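Local coordinates for protein phosphoglycerate dehydrogenase (Lactobacillus plantarum, PDB 3EVT) that probably catalyses the NAD-dependent oxidation of 3-phosphoglycerate to 3-phosphohydroxypyruvate, as a member of the D-isomer specific 2-hydroxyacid dehydrogenases, at residues Phe296-Phe299 / Val300-Gly303; Ala154-Ala158 / Leu159-Val163. One frame throughout, in Å; residues are numbered along the deposited sequence.

How the interactions relate
From the N terminus the chain first builds the five-stranded parallel sheet (strands 3-6 to 86-88), then enters the seven-stranded parallel sheet of the NAD-binding domain. There interaction 2 (154-163) makes the turn from helix 147-158 into strand 162-167, inside the first beta-alpha-beta unit. After the last strand of that sheet, 271-273, the chain runs through helix 284-302, whose final turn is interaction 1 (296-303); Y22 and W25, next to the first sheet, pack on it, so this late helix returns to the N-terminal part of the chain. The two contacts are local and in series, neither nested nor crossed, with centres about 26 Å apart and nearest atoms about 16 Å apart.

Interaction 1 (Phe296-Phe299 / Val300-Gly303); sequences FAQF and VKDG
V300 packs on F296 one turn back in the last turn of helix 284-302, a run of i to i+4 backbone bonds. Its N gives a hydrogen bond of 2.8 Å to F296 O. Its CG2 lies over one face of the F296 ring, offset toward the rim, in a CH-pi contact 3.8 Å from the centroid; Y22 and W25 meet the same ring edge-to-face. The F296 side chain swings out anti to its own N (chi1 -180°) and then turns its face to the methyl. K301 N bonds to A297 O at 3.0 Å, and the lysine chain passes the Q298 amide, CD lying 3.6 Å from OE1. D302 N gives a straight bond to Q298 O (2.8 Å, N-H...O 169°). The Q298 chain bends at chi2 and brings NE2 to 2.8 Å from D302 OD1, at an angle too poor for a hydrogen bond, with amide and carboxylate planes 84° apart. The better partner of both groups is T304 OG1, hydrogen-bonded to NE2 and to OD1. With an alanine in place of Q298, the T304 hydroxyl would probably lose one of these two partners and the D302 carboxylate could turn more easily. G303 leaves the helix with positive phi, and its N reaches F299 O at 2.8 Å from above the carbonyl plane.

Interaction 2 (Ala154-Ala158 / Leu159-Val163); sequences AKASA and LGMHV
The C-terminal end of helix 147-158 turns here into strand 162-167, and the backbone of L159-M161 folds back on the carbonyls of A156 and S157. L159 N still bonds to K155 O in helical fashion (3.0 Å) and makes a weak bond to A156 O. G160 N then reaches S157 O at 2.9 Å, and M161 N reaches A156 O at 2.9 Å, both donors standing above the carbonyl planes. This pair of bonds is a Schellman motif with G160 as the C-prime residue: its phi of 88° would jam a CB against the carbonyl of L159. The turn belongs to the beta-alpha-beta unit of strands 139-143 and 162-167 in the Rossmann-type NAD-binding domain. On its inner side the CB of A156 is met by two side chains, M161 SD at 3.8 Å and V163 CG2 at 3.9 Å, and L140 of strand 139-143 packs on A156 and M161. V163 points toward the helix, its CG2 set beside its own N and anti to the carbonyl carbon (CG1 anti to N, chi1 -163°), which brings this methyl to A156 and S157. L159 sets CG and CD1 against K155 O; L103 of helix 93-110 packs on its side chain, as does K155 of the second subunit. Across the turn a water donates to S157 O at 2.9 Å and to M161 O at 3.0 Å.

Interaction 1 (Phe296-Phe299 / Val300-Gly303)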
loop_
_atom_site.group_PDB
_atom_site.type_symbol
_atom_site.label_atom_id
_atom_site.label_comp_id
_atom_site.label_asym_id
_atom_site.label_seq_id
_atom_site.Cartn_x
_atom_site.Cartn_y
_atom_site.Cartn_z
ATOM N N PHE A 296 8.603 -18.447 -6.040
ATOM C CA PHE A 296 9.155 -19.149 -7.181
ATOM C C PHE A 296 9.520 -18.193 -8.345
ATOM O O PHE A 296 10.555 -18.359 -8.959
ATOM C CB PHE A 296 8.192 -20.258 -7.630
ATOM C CG PHE A 296 8.673 -21.084 -8.830
ATOM C CD1 PHE A 296 9.665 -22.033 -8.698
ATOM C CD2 PHE A 296 8.055 -20.942 -10.066
ATOM C CE1 PHE A 296 10.095 -22.804 -9.804
ATOM C CE2 PHE A 296 8.471 -21.690 -11.167
ATOM C CZ PHE A 296 9.484 -22.633 -11.041
ATOM N N ALA A 297 8.697 -17.193 -8.644
ATOM C CA ALA A 297 9.033 -16.245 -9.702
ATOM C C ALA A 297 10.360 -15.525 -9.443
ATOM O O ALA A 297 11.174 -15.336 -10.353
ATOM C CB ALA A 297 7.864 -15.242 -9.960
ATOM N N GLN A 298 10.596 -15.202 -8.174
ATOM C CA GLN A 298 11.749 -14.459 -7.740
ATOM C C GLN A 298 12.943 -15.399 -7.694
ATOM O O GLN A 298 14.026 -15.047 -8.164
ATOM C CB GLN A 298 11.461 -13.873 -6.372
ATOM C CG GLN A 298 12.534 -13.011 -5.774
ATOM C CD GLN A 298 12.987 -11.907 -6.697
ATOM O OE1 GLN A 298 12.244 -11.418 -7.559
ATOM N NE2 GLN A 298 14.242 -11.527 -6.548
ATOM N N PHE A 299 12.734 -16.592 -7.142
ATOM C CA PHE A 299 13.723 -17.665 -7.205
ATOM C C PHE A 299 14.233 -17.940 -8.646
ATOM O O PHE A 299 15.428 -18.144 -8.889
ATOM C CB PHE A 299 13.148 -18.973 -6.632
ATOM C CG PHE A 299 14.049 -20.133 -6.857
ATOM C CD1 PHE A 299 15.161 -20.320 -6.043
ATOM C CD2 PHE A 299 13.840 -20.980 -7.920
ATOM C CE1 PHE A 299 16.034 -21.358 -6.274
ATOM C CE2 PHE A 299 14.705 -22.055 -8.172
ATOM C CZ PHE A 299 15.819 -22.237 -7.353
ATOM N N VAL A 300 13.308 -17.994 -9.588
ATOM C CA VAL A 300 13.672 -18.232 -10.963
ATOM C C VAL A 300 14.471 -17.020 -11.504
ATOM O O VAL A 300 15.487 -17.201 -12.168
ATOM C CB VAL A 300 12.427 -18.568 -11.805
ATOM C CG1 VAL A 300 12.678 -18.292 -13.285
ATOM C CG2 VAL A 300 12.016 -20.030 -11.564
ATOM N N LYS A 301 14.058 -15.806 -11.128
ATOM C CA LYS A 301 14.679 -14.539 -11.573
ATOM C C LYS A 301 16.085 -14.442 -11.016
ATOM O O LYS A 301 17.046 -14.238 -11.752
ATOM C CB LYS A 301 13.838 -13.356 -11.093
ATOM C CG LYS A 301 14.346 -11.969 -11.445
ATOM C CD LYS A 301 13.361 -10.872 -10.961
ATOM C CE LYS A 301 13.967 -9.459 -11.003
ATOM N NZ LYS A 301 14.592 -9.035 -9.692
ATOM N N ASP A 302 16.261 -14.633 -9.720
ATOM C CA ASP A 302 17.619 -14.456 -9.248
ATOM C C ASP A 302 18.029 -15.281 -8.065
ATOM O O ASP A 302 19.010 -14.958 -7.401
ATOM C CB ASP A 302 17.928 -12.958 -9.008
ATOM C CG ASP A 302 17.148 -12.358 -7.838
ATOM O OD1 ASP A 302 16.528 -13.098 -7.027
ATOM O OD2 ASP A 302 17.158 -11.117 -7.737
ATOM N N GLY A 303 17.287 -16.343 -7.780
ATOM C CA GLY A 303 17.681 -17.207 -6.691
ATOM C C GLY A 303 17.247 -16.731 -5.314
ATOM O O GLY A 303 17.475 -17.419 -4.329
#

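Interaction 2 (Ala154-Ala158 / Leu159-Val163)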
loop_
_atom_site.group_PDB
_atom_site.type_symbol
_atom_site.label_atom_id
_atom_site.label_comp_id
_atom_site.label_asym_id
_atom_site.label_seq_id
_atom_site.Cartn_x
_atom_site.Cartn_y
_atom_site.Cartn_z
ATOM N N ALA A 154 4.039 -2.340 8.737
ATOM C CA ALA A 154 4.935 -2.576 7.600
ATOM C C ALA A 154 4.330 -1.962 6.336
ATOM O O ALA A 154 5.029 -1.300 5.570
ATOM C CB ALA A 154 5.195 -4.097 7.387
ATOM N N LYS A 155 3.033 -2.193 6.098
ATOM C CA LYS A 155 2.462 -1.684 4.829
ATOM C C LYS A 155 2.346 -0.161 4.807
ATOM O O LYS A 155 2.669 0.477 3.812
ATOM C CB LYS A 155 1.110 -2.306 4.545
ATOM C CG LYS A 155 1.127 -3.780 4.284
ATOM C CD LYS A 155 -0.312 -4.301 4.172
ATOM C CE LYS A 155 -0.298 -5.796 4.355
ATOM N NZ LYS A 155 0.400 -6.375 3.202
ATOM N N ALA A 156 1.907 0.413 5.922
ATOM C CA ALA A 156 1.697 1.830 6.053
ATOM C C ALA A 156 3.047 2.521 5.872
ATOM O O ALA A 156 3.181 3.516 5.155
ATOM C CB ALA A 156 1.118 2.123 7.452
ATOM N N SER A 157 4.040 1.986 6.566
ATOM C CA SER A 157 5.364 2.512 6.508
ATOM C C SER A 157 5.919 2.502 5.046
ATOM O O SER A 157 6.436 3.507 4.565
ATOM C CB SER A 157 6.228 1.672 7.451
ATOM O OG SER A 157 7.581 2.009 7.242
ATOM N N ALA A 158 5.803 1.370 4.355
ATOM C CA ALA A 158 6.162 1.302 2.929
ATOM C C ALA A 158 5.379 2.309 2.058
ATOM O O ALA A 158 5.909 2.766 1.055
ATOM C CB ALA A 158 5.990 -0.119 2.393
ATOM N N LEU A 159 4.161 2.700 2.478
ATOM C CA LEU A 159 3.387 3.750 1.801
ATOM C C LEU A 159 3.769 5.200 2.254
ATOM O O LEU A 159 3.130 6.185 1.892
ATOM C CB LEU A 159 1.896 3.460 1.969
ATOM C CG LEU A 159 1.518 2.244 1.133
ATOM C CD1 LEU A 159 0.189 1.679 1.599
ATOM C CD2 LEU A 159 1.490 2.652 -0.382
ATOM N N GLY A 160 4.817 5.314 3.060
ATOM C CA GLY A 160 5.294 6.609 3.498
ATOM C C GLY A 160 4.643 7.137 4.745
ATOM O O GLY A 160 4.861 8.284 5.106
ATOM N N MET A 161 3.827 6.315 5.429
ATOM C CA MET A 161 3.222 6.789 6.702
ATOM C C MET A 161 4.241 6.759 7.864
ATOM O O MET A 161 5.171 5.959 7.878
ATOM C CB MET A 161 1.963 6.008 7.069
ATOM C CG MET A 161 0.805 5.969 5.991
ATOM S SD MET A 161 -0.742 5.327 6.724
ATOM C CE MET A 161 -1.398 6.886 7.269
ATOM N N HIS A 162 4.106 7.692 8.796
ATOM C CA HIS A 162 4.820 7.571 10.069
ATOM C C HIS A 162 3.976 6.761 11.120
ATOM O O HIS A 162 2.849 7.115 11.482
ATOM C CB HIS A 162 5.235 8.933 10.624
ATOM C CG HIS A 162 6.077 8.830 11.853
ATOM N ND1 HIS A 162 7.403 8.450 11.816
ATOM C CD2 HIS A 162 5.788 9.052 13.156
ATOM C CE1 HIS A 162 7.898 8.444 13.041
ATOM N NE2 HIS A 162 6.931 8.786 13.876
ATOM N N VAL A 163 4.555 5.679 11.595
ATOM C CA VAL A 163 3.785 4.712 12.384
ATOM C C VAL A 163 4.242 4.574 13.847
ATOM O O VAL A 163 5.377 4.207 14.161
ATOM C CB VAL A 163 3.747 3.329 11.710
ATOM C CG1 VAL A 163 2.639 2.522 12.305
ATOM C CG2 VAL A 163 3.542 3.476 10.194
HETATM O O HOH W 1 7.545 5.621 6.154
#